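Local coordinates for protein probable arylamine n-acetyl transferase (Mycobacterium abscessus, PDB 4GUZ) that probably transfers an acetyl group from acetyl-coenzyme A to arylamine substrates, at residues L233-L238 against T249-P254; L35-Q39 against W128-V132. One frame throughout, in Å; residues are numbered along the deposited sequence.

Interaction 1 of 2, residues L233-L238 against T249-P254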
ATOM      1  N   LEU A 233      11.597  -2.779   7.024  1.00 18.36           N
ATOM      2  CA  LEU A 233      12.751  -2.007   7.455  1.00 17.22           C
ATOM      3  C   LEU A 233      12.209  -0.720   8.083  1.00 21.07           C
ATOM      4  O   LEU A 233      11.555   0.084   7.410  1.00 19.34           O
ATOM      5  CB  LEU A 233      13.719  -1.729   6.292  1.00 16.84           C
ATOM      6  CG  LEU A 233      14.919  -0.841   6.623  1.00 20.46           C
ATOM      7  CD1 LEU A 233      15.899  -1.556   7.563  1.00 20.89           C
ATOM      8  CD2 LEU A 233      15.626  -0.381   5.371  1.00 22.67           C
ATOM      9  N   ASP A 234      12.407  -0.569   9.395  1.00 18.29           N
ATOM     10  CA  ASP A 234      11.922   0.588  10.123  1.00 17.16           C
ATOM     11  C   ASP A 234      13.164   1.432  10.417  1.00 21.16           C
ATOM     12  O   ASP A 234      13.868   1.185  11.399  1.00 19.28           O
ATOM     13  CB  ASP A 234      11.155   0.140  11.391  1.00 19.13           C
ATOM     14  CG  ASP A 234      10.447   1.264  12.126  1.00 24.12           C
ATOM     15  OD1 ASP A 234      10.536   2.424  11.667  1.00 22.49           O
ATOM     16  OD2 ASP A 234       9.800   0.983  13.173  1.00 26.82           O
ATOM     17  N   HIS A 235      13.489   2.340   9.476  1.00 19.80           N
ATOM     18  CA  HIS A 235      14.675   3.210   9.477  1.00 21.70           C
ATOM     19  C   HIS A 235      15.905   2.304   9.257  1.00 25.96           C
ATOM     20  O   HIS A 235      16.142   1.911   8.111  1.00 26.59           O
ATOM     21  CB  HIS A 235      14.762   4.092  10.744  1.00 23.59           C
ATOM     22  CG  HIS A 235      15.765   5.197  10.658  1.00 28.69           C
ATOM     23  ND1 HIS A 235      15.752   6.106   9.615  1.00 31.74           N
ATOM     24  CD2 HIS A 235      16.746   5.541  11.525  1.00 31.66           C
ATOM     25  CE1 HIS A 235      16.741   6.952   9.865  1.00 31.36           C
ATOM     26  NE2 HIS A 235      17.362   6.660  11.003  1.00 31.44           N
ATOM     27  N   ARG A 236      16.615   1.903  10.326  1.00 21.23           N
ATOM     28  CA  ARG A 236      17.774   0.996  10.241  1.00 20.57           C
ATOM     29  C   ARG A 236      17.480  -0.362  10.926  1.00 21.79           C
ATOM     30  O   ARG A 236      18.361  -1.218  11.017  1.00 21.30           O
ATOM     31  CB  ARG A 236      19.010   1.661  10.883  1.00 19.99           C
ATOM     32  CG  ARG A 236      19.684   2.704   9.997  1.00 26.72           C
ATOM     33  CD  ARG A 236      20.684   3.556  10.770  1.00 32.93           C
ATOM     34  NE  ARG A 236      21.713   2.758  11.444  1.00 38.39           N
ATOM     35  CZ  ARG A 236      22.733   3.265  12.134  1.00 55.04           C
ATOM     36  NH1 ARG A 236      22.882   4.582  12.243  1.00 38.79           N
ATOM     37  NH2 ARG A 236      23.617   2.461  12.710  1.00 43.61           N
ATOM     38  N   GLU A 237      16.262  -0.537  11.448  1.00 19.11           N
ATOM     39  CA  GLU A 237      15.884  -1.764  12.140  1.00 18.19           C
ATOM     40  C   GLU A 237      15.174  -2.695  11.189  1.00 20.84           C
ATOM     41  O   GLU A 237      14.121  -2.345  10.663  1.00 20.16           O
ATOM     42  CB  GLU A 237      14.980  -1.453  13.339  1.00 19.41           C
ATOM     43  CG  GLU A 237      14.899  -2.582  14.353  1.00 28.34           C
ATOM     44  CD  GLU A 237      16.125  -2.819  15.220  1.00 26.88           C
ATOM     45  OE1 GLU A 237      16.929  -1.882  15.417  1.00 22.35           O
ATOM     46  OE2 GLU A 237      16.203  -3.911  15.817  1.00 21.60           O
ATOM     47  N   LEU A 238      15.730  -3.881  10.986  1.00 18.97           N
ATOM     48  CA  LEU A 238      15.098  -4.843  10.084  1.00 18.35           C
ATOM     49  C   LEU A 238      14.238  -5.777  10.874  1.00 20.67           C
ATOM     50  O   LEU A 238      14.757  -6.499  11.714  1.00 21.51           O
ATOM     51  CB  LEU A 238      16.144  -5.630   9.276  1.00 17.84           C
ATOM     52  CG  LEU A 238      15.586  -6.653   8.252  1.00 22.20           C
ATOM     53  CD1 LEU A 238      14.751  -5.973   7.150  1.00 20.37           C
ATOM     54  CD2 LEU A 238      16.724  -7.465   7.633  1.00 25.57           C
ATOM     55  N   THR A 249      14.013  -8.770  15.297  1.00 18.22           N
ATOM     56  CA  THR A 249      14.521  -7.473  14.845  1.00 18.59           C
ATOM     57  C   THR A 249      16.025  -7.384  15.005  1.00 24.44           C
ATOM     58  O   THR A 249      16.571  -7.925  15.970  1.00 23.49           O
ATOM     59  CB  THR A 249      13.841  -6.328  15.654  1.00 21.97           C
ATOM     60  OG1 THR A 249      14.081  -6.525  17.058  1.00 21.68           O
ATOM     61  CG2 THR A 249      12.336  -6.264  15.431  1.00 21.70           C
ATOM     62  N   ARG A 250      16.690  -6.706  14.063  1.00 21.63           N
ATOM     63  CA  ARG A 250      18.130  -6.480  14.103  1.00 21.48           C
ATOM     64  C   ARG A 250      18.467  -5.100  13.515  1.00 25.01           C
ATOM     65  O   ARG A 250      17.848  -4.683  12.523  1.00 24.05           O
ATOM     66  CB  ARG A 250      18.919  -7.602  13.407  1.00 21.99           C
ATOM     67  CG  ARG A 250      18.637  -7.796  11.921  1.00 27.34           C
ATOM     68  CD  ARG A 250      19.494  -8.900  11.316  1.00 43.33           C
ATOM     69  NE  ARG A 250      20.868  -8.452  11.080  1.00 52.26           N
ATOM     70  CZ  ARG A 250      21.421  -8.311   9.881  1.00 62.68           C
ATOM     71  NH1 ARG A 250      20.724  -8.587   8.783  1.00 41.63           N
ATOM     72  NH2 ARG A 250      22.673  -7.887   9.765  1.00 54.05           N
ATOM     73  N   GLN A 251      19.416  -4.381  14.165  1.00 18.56           N
ATOM     74  CA  GLN A 251      19.865  -3.079  13.700  1.00 19.97           C
ATOM     75  C   GLN A 251      20.903  -3.254  12.594  1.00 25.71           C
ATOM     76  O   GLN A 251      21.822  -4.068  12.725  1.00 26.51           O
ATOM     77  CB  GLN A 251      20.437  -2.231  14.857  1.00 21.45           C
ATOM     78  CG  GLN A 251      20.890  -0.820  14.429  1.00 32.15           C
ATOM     79  CD  GLN A 251      19.843   0.270  14.573  1.00 51.49           C
ATOM     80  OE1 GLN A 251      18.625   0.084  14.363  1.00 39.23           O
ATOM     81  NE2 GLN A 251      20.314   1.464  14.891  1.00 44.44           N
ATOM     82  N   LEU A 252      20.776  -2.462  11.535  1.00 22.59           N
ATOM     83  CA  LEU A 252      21.695  -2.475  10.408  1.00 22.72           C
ATOM     84  C   LEU A 252      22.533  -1.222  10.422  1.00 28.52           C
ATOM     85  O   LEU A 252      22.047  -0.160  10.826  1.00 28.07           O
ATOM     86  CB  LEU A 252      20.919  -2.563   9.075  1.00 22.54           C
ATOM     87  CG  LEU A 252      19.978  -3.771   8.855  1.00 26.64           C
ATOM     88  CD1 LEU A 252      19.190  -3.600   7.592  1.00 26.63           C
ATOM     89  CD2 LEU A 252      20.752  -5.064   8.733  1.00 27.95           C
ATOM     90  N   THR A 253      23.794  -1.343   9.981  1.00 25.75           N
ATOM     91  CA  THR A 253      24.687  -0.203   9.796  1.00 26.27           C
ATOM     92  C   THR A 253      24.221   0.532   8.525  1.00 32.69           C
ATOM     93  O   THR A 253      23.568  -0.115   7.696  1.00 32.25           O
ATOM     94  CB  THR A 253      26.155  -0.666   9.633  1.00 30.67           C
ATOM     95  OG1 THR A 253      26.259  -1.436   8.439  1.00 30.60           O
ATOM     96  CG2 THR A 253      26.702  -1.430  10.841  1.00 29.10           C
ATOM     97  N   PRO A 254      24.622   1.798   8.261  1.00 30.92           N
ATOM     98  CA  PRO A 254      24.206   2.450   7.005  1.00 31.76           C
ATOM     99  C   PRO A 254      24.536   1.617   5.746  1.00 34.69           C
ATOM    100  O   PRO A 254      23.694   1.522   4.848  1.00 33.08           O
ATOM    101  CB  PRO A 254      24.972   3.774   7.047  1.00 34.11           C
ATOM    102  CG  PRO A 254      25.083   4.073   8.501  1.00 37.69           C
ATOM    103  CD  PRO A 254      25.387   2.739   9.108  1.00 32.84           C
TER

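Interaction 2 of 2, residues L35-Q39 against W128-V132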
ATOM      1  N   LEU A  35      -9.970  -9.644 -10.545  1.00 21.52           N
ATOM      2  CA  LEU A  35      -9.600  -8.745  -9.445  1.00 19.57           C
ATOM      3  C   LEU A  35      -8.711  -9.459  -8.438  1.00 22.16           C
ATOM      4  O   LEU A  35      -7.735  -8.878  -7.972  1.00 20.74           O
ATOM      5  CB  LEU A  35     -10.871  -8.199  -8.761  1.00 18.96           C
ATOM      6  CG  LEU A  35     -10.669  -7.146  -7.661  1.00 22.34           C
ATOM      7  CD1 LEU A  35     -10.060  -5.867  -8.221  1.00 23.28           C
ATOM      8  CD2 LEU A  35     -11.973  -6.852  -6.937  1.00 19.54           C
ATOM      9  N   ARG A  36      -9.040 -10.726  -8.106  1.00 21.33           N
ATOM     10  CA  ARG A  36      -8.247 -11.528  -7.180  1.00 21.00           C
ATOM     11  C   ARG A  36      -6.834 -11.703  -7.700  1.00 24.14           C
ATOM     12  O   ARG A  36      -5.880 -11.517  -6.945  1.00 22.35           O
ATOM     13  CB  ARG A  36      -8.902 -12.909  -6.910  1.00 20.86           C
ATOM     14  CG  ARG A  36     -10.001 -12.817  -5.857  1.00 25.57           C
ATOM     15  CD  ARG A  36     -10.816 -14.090  -5.713  1.00 30.67           C
ATOM     16  NE  ARG A  36     -12.010 -13.819  -4.908  1.00 40.74           N
ATOM     17  CZ  ARG A  36     -12.583 -14.675  -4.067  1.00 60.32           C
ATOM     18  NH1 ARG A  36     -12.098 -15.907  -3.926  1.00 57.20           N
ATOM     19  NH2 ARG A  36     -13.646 -14.311  -3.364  1.00 35.72           N
ATOM     20  N   ARG A  37      -6.696 -12.041  -8.987  1.00 21.78           N
ATOM     21  CA  ARG A  37      -5.371 -12.246  -9.585  1.00 21.34           C
ATOM     22  C   ARG A  37      -4.597 -10.928  -9.677  1.00 22.12           C
ATOM     23  O   ARG A  37      -3.383 -10.937  -9.487  1.00 21.30           O
ATOM     24  CB  ARG A  37      -5.471 -12.916 -10.962  1.00 22.35           C
ATOM     25  CG  ARG A  37      -6.020 -14.353 -10.876  1.00 29.06           C
ATOM     26  CD  ARG A  37      -5.676 -15.247 -12.070  1.00 30.62           C
ATOM     27  NE  ARG A  37      -5.917 -14.640 -13.386  1.00 31.46           N
ATOM     28  CZ  ARG A  37      -7.111 -14.422 -13.931  1.00 46.23           C
ATOM     29  NH1 ARG A  37      -8.221 -14.723 -13.264  1.00 30.31           N
ATOM     30  NH2 ARG A  37      -7.206 -13.874 -15.136  1.00 39.95           N
ATOM     31  N   LEU A  38      -5.308  -9.803  -9.914  1.00 19.69           N
ATOM     32  CA  LEU A  38      -4.707  -8.459 -10.019  1.00 18.65           C
ATOM     33  C   LEU A  38      -4.137  -8.026  -8.678  1.00 20.75           C
ATOM     34  O   LEU A  38      -2.980  -7.632  -8.602  1.00 19.15           O
ATOM     35  CB  LEU A  38      -5.720  -7.415 -10.500  1.00 18.48           C
ATOM     36  CG  LEU A  38      -6.118  -7.415 -11.971  1.00 23.68           C
ATOM     37  CD1 LEU A  38      -7.224  -6.427 -12.206  1.00 24.28           C
ATOM     38  CD2 LEU A  38      -4.945  -7.053 -12.869  1.00 25.55           C
ATOM     39  N   GLN A  39      -4.941  -8.124  -7.621  1.00 18.10           N
ATOM     40  CA  GLN A  39      -4.484  -7.731  -6.300  1.00 16.66           C
ATOM     41  C   GLN A  39      -3.321  -8.621  -5.810  1.00 18.71           C
ATOM     42  O   GLN A  39      -2.325  -8.086  -5.329  1.00 16.52           O
ATOM     43  CB  GLN A  39      -5.635  -7.743  -5.294  1.00 17.48           C
ATOM     44  CG  GLN A  39      -5.156  -7.307  -3.907  1.00 17.59           C
ATOM     45  CD  GLN A  39      -6.206  -6.706  -3.015  1.00 21.75           C
ATOM     46  OE1 GLN A  39      -7.287  -6.312  -3.446  1.00 15.96           O
ATOM     47  NE2 GLN A  39      -5.813  -6.427  -1.784  1.00 17.43           N
ATOM     48  N   TRP A 128     -16.088  -4.812  -2.766  1.00 18.84           N
ATOM     49  CA  TRP A 128     -14.805  -5.432  -2.468  1.00 18.28           C
ATOM     50  C   TRP A 128     -13.749  -4.398  -2.158  1.00 19.29           C
ATOM     51  O   TRP A 128     -13.419  -3.568  -3.007  1.00 18.32           O
ATOM     52  CB  TRP A 128     -14.359  -6.288  -3.664  1.00 18.14           C
ATOM     53  CG  TRP A 128     -15.263  -7.464  -3.878  1.00 19.52           C
ATOM     54  CD1 TRP A 128     -16.400  -7.496  -4.625  1.00 21.96           C
ATOM     55  CD2 TRP A 128     -15.141  -8.758  -3.269  1.00 19.29           C
ATOM     56  NE1 TRP A 128     -16.985  -8.739  -4.544  1.00 20.74           N
ATOM     57  CE2 TRP A 128     -16.246  -9.529  -3.702  1.00 22.72           C
ATOM     58  CE3 TRP A 128     -14.211  -9.341  -2.395  1.00 19.84           C
ATOM     59  CZ2 TRP A 128     -16.428 -10.865  -3.317  1.00 21.79           C
ATOM     60  CZ3 TRP A 128     -14.400 -10.659  -2.007  1.00 21.24           C
ATOM     61  CH2 TRP A 128     -15.495 -11.409  -2.474  1.00 21.84           C
ATOM     62  N   LEU A 129     -13.175  -4.483  -0.955  1.00 14.73           N
ATOM     63  CA  LEU A 129     -12.110  -3.575  -0.551  1.00 12.90           C
ATOM     64  C   LEU A 129     -10.792  -4.033  -1.149  1.00 17.45           C
ATOM     65  O   LEU A 129     -10.384  -5.176  -0.917  1.00 17.11           O
ATOM     66  CB  LEU A 129     -12.014  -3.521   0.987  1.00 12.28           C
ATOM     67  CG  LEU A 129     -10.862  -2.663   1.551  1.00 15.92           C
ATOM     68  CD1 LEU A 129     -11.039  -1.218   1.186  1.00 16.27           C
ATOM     69  CD2 LEU A 129     -10.697  -2.897   3.056  1.00 18.00           C
ATOM     70  N   CYS A 130     -10.118  -3.150  -1.910  1.00 14.74           N
ATOM     71  CA  CYS A 130      -8.810  -3.479  -2.474  1.00 14.58           C
ATOM     72  C   CYS A 130      -7.760  -2.599  -1.795  1.00 15.92           C
ATOM     73  O   CYS A 130      -7.462  -1.483  -2.251  1.00 16.51           O
ATOM     74  CB  CYS A 130      -8.794  -3.328  -3.992  1.00 16.15           C
ATOM     75  SG  CYS A 130      -9.916  -4.462  -4.856  1.00 19.76           S
ATOM     76  N   ASP A 131      -7.207  -3.106  -0.684  1.00 12.44           N
ATOM     77  CA  ASP A 131      -6.167  -2.398   0.087  1.00 11.65           C
ATOM     78  C   ASP A 131      -4.828  -2.865  -0.454  1.00 17.62           C
ATOM     79  O   ASP A 131      -4.194  -3.769   0.097  1.00 18.89           O
ATOM     80  CB  ASP A 131      -6.338  -2.690   1.569  1.00 12.54           C
ATOM     81  CG  ASP A 131      -5.505  -1.805   2.482  1.00 17.94           C
ATOM     82  OD1 ASP A 131      -4.781  -0.926   1.961  1.00 20.49           O
ATOM     83  OD2 ASP A 131      -5.576  -1.996   3.706  1.00 18.20           O
ATOM     84  N   VAL A 132      -4.430  -2.300  -1.586  1.00 14.25           N
ATOM     85  CA  VAL A 132      -3.257  -2.775  -2.341  1.00 14.64           C
ATOM     86  C   VAL A 132      -1.923  -2.093  -1.981  1.00 18.70           C
ATOM     87  O   VAL A 132      -0.872  -2.617  -2.357  1.00 17.86           O
ATOM     88  CB  VAL A 132      -3.483  -2.684  -3.878  1.00 18.24           C
ATOM     89  CG1 VAL A 132      -4.704  -3.507  -4.318  1.00 17.54           C
ATOM     90  CG2 VAL A 132      -3.575  -1.229  -4.361  1.00 18.70           C
TER
HETATM   91  O   HOH W   1      -8.012  -5.985   0.198  1.00 15.43           O

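Interaction 1 of 2, residues L233-L238 against T249-P254
In the antiparallel sheet that ends with edge strand 246-251, Glu237 and Leu238 pair with Gln251 and Arg250. Leu238 and Arg250 form a hydrogen-bonded pair: Leu238 N donates to Arg250 O at 2.7 Å, and Arg250 N returns one to Leu238 O at 3.0 Å. Glu237 and Gln251 follow as the non-hydrogen-bonded pair, and Leu252 N, bonded to Arg236 O at 2.8 Å, prolongs the ladder past the last strand residue.

Arg236 and Glu237 end the type II' turn that starts at Asp234 and joins strands 229-234 and 237-242. With the C-terminal helices, this small sheet is consistent with the third, lid-like alpha/beta domain of arylamine N-acetyltransferases. The Arg236 side chain runs out beside the departing chain, its NE giving a bond to Leu252 O (3.0 Å, N-H...O angle 160°). The acceptor lies near the Arg236 guanidinium plane, while Pro254 CD sits over one face, 4.0 Å above it; Arg236 NH1 is hydrogen-bonded to Leu281 O. These partners fix the group's rotation at the start of helix 254-263, for which Thr253 is the N-cap.

On the buried side, Leu252 CD1 meets Leu233 CD1 at 3.9 Å and Leu238 CB at 4.0 Å. Leu252 also packs on Val257. On the opposite face, shared with Gln251, Glu237 bends at chi2 (73°), folding its carboxylate back over the edge strand and placing OE2 3.4 Å from Thr249 CB.

Interaction 2 of 2, residues L35-Q39 against W128-V132
Helix 32-45 packs beside strand 126-130 of the large antiparallel sheet, where Leu35 and Gln39, one turn apart, both send their CB atoms toward the strand. The short segments run nearly alike, with an angle of 18° between their directions and axes 10.7 Å apart. The strand leads into Asp131, whose OD1 is hydrogen-bonded to His116; together with Cys79 these residues match the Cys-His-Asp triad characteristic of arylamine N-acetyltransferases, consistent with a catalytic role.

Apolar contacts link helix and sheet. Leu35 straddles the Cys130 sulfur with both methyls, CD1 lying 3.6 Å from SG, and CD2 also reaches Trp128 CB at 4.1 Å. Farther along, Val132 CG1 packs against the side chain of Gln39 at CG and CD, while Phe86 of helix 79-92 adjoins both Cys130 and Val132.

A cationic group meets the indole at the other end. The extended Arg36 chain brings NH2 to 3.6 Å from Trp128 CH2, an atom lying at the edge of the guanidinium; the two planes are 69° apart, so the groups are not stacked.

Polar contact depends on Gln39. With CG anti to the backbone N (chi1 -179°) and the chain extended beyond it, the buried amide reaches the strand's end. Gln39 OE1 rests against Cys130 CA and CB, both at 3.4 Å. Gln39 NE2 bonds directly to Pro138 O and also donates, at 3.0 Å, to a water that in turn donates to Leu129 O (2.7 Å) and accepts from Asp131 N (3.1 Å).

How the interactions relate
Interaction 2 closes before interaction 1 opens along the chain, and the two lie on opposite sides of its centre, with their own centres 30 Å apart and nearest atoms about 16 Å apart. They share no helix, strand or sheet. Interaction 2 sets helix 32-45 against the eight-stranded antiparallel sheet, close to the probable triad. Interaction 1 belongs to the separate five-stranded sheet and leads into helix 254-263, with Leu281 of the last helix also near. One contact therefore lies in the buried interior beside the presumed active site; the other is a partly buried contact about 21 Å (centre to centre) from the middle of the chain.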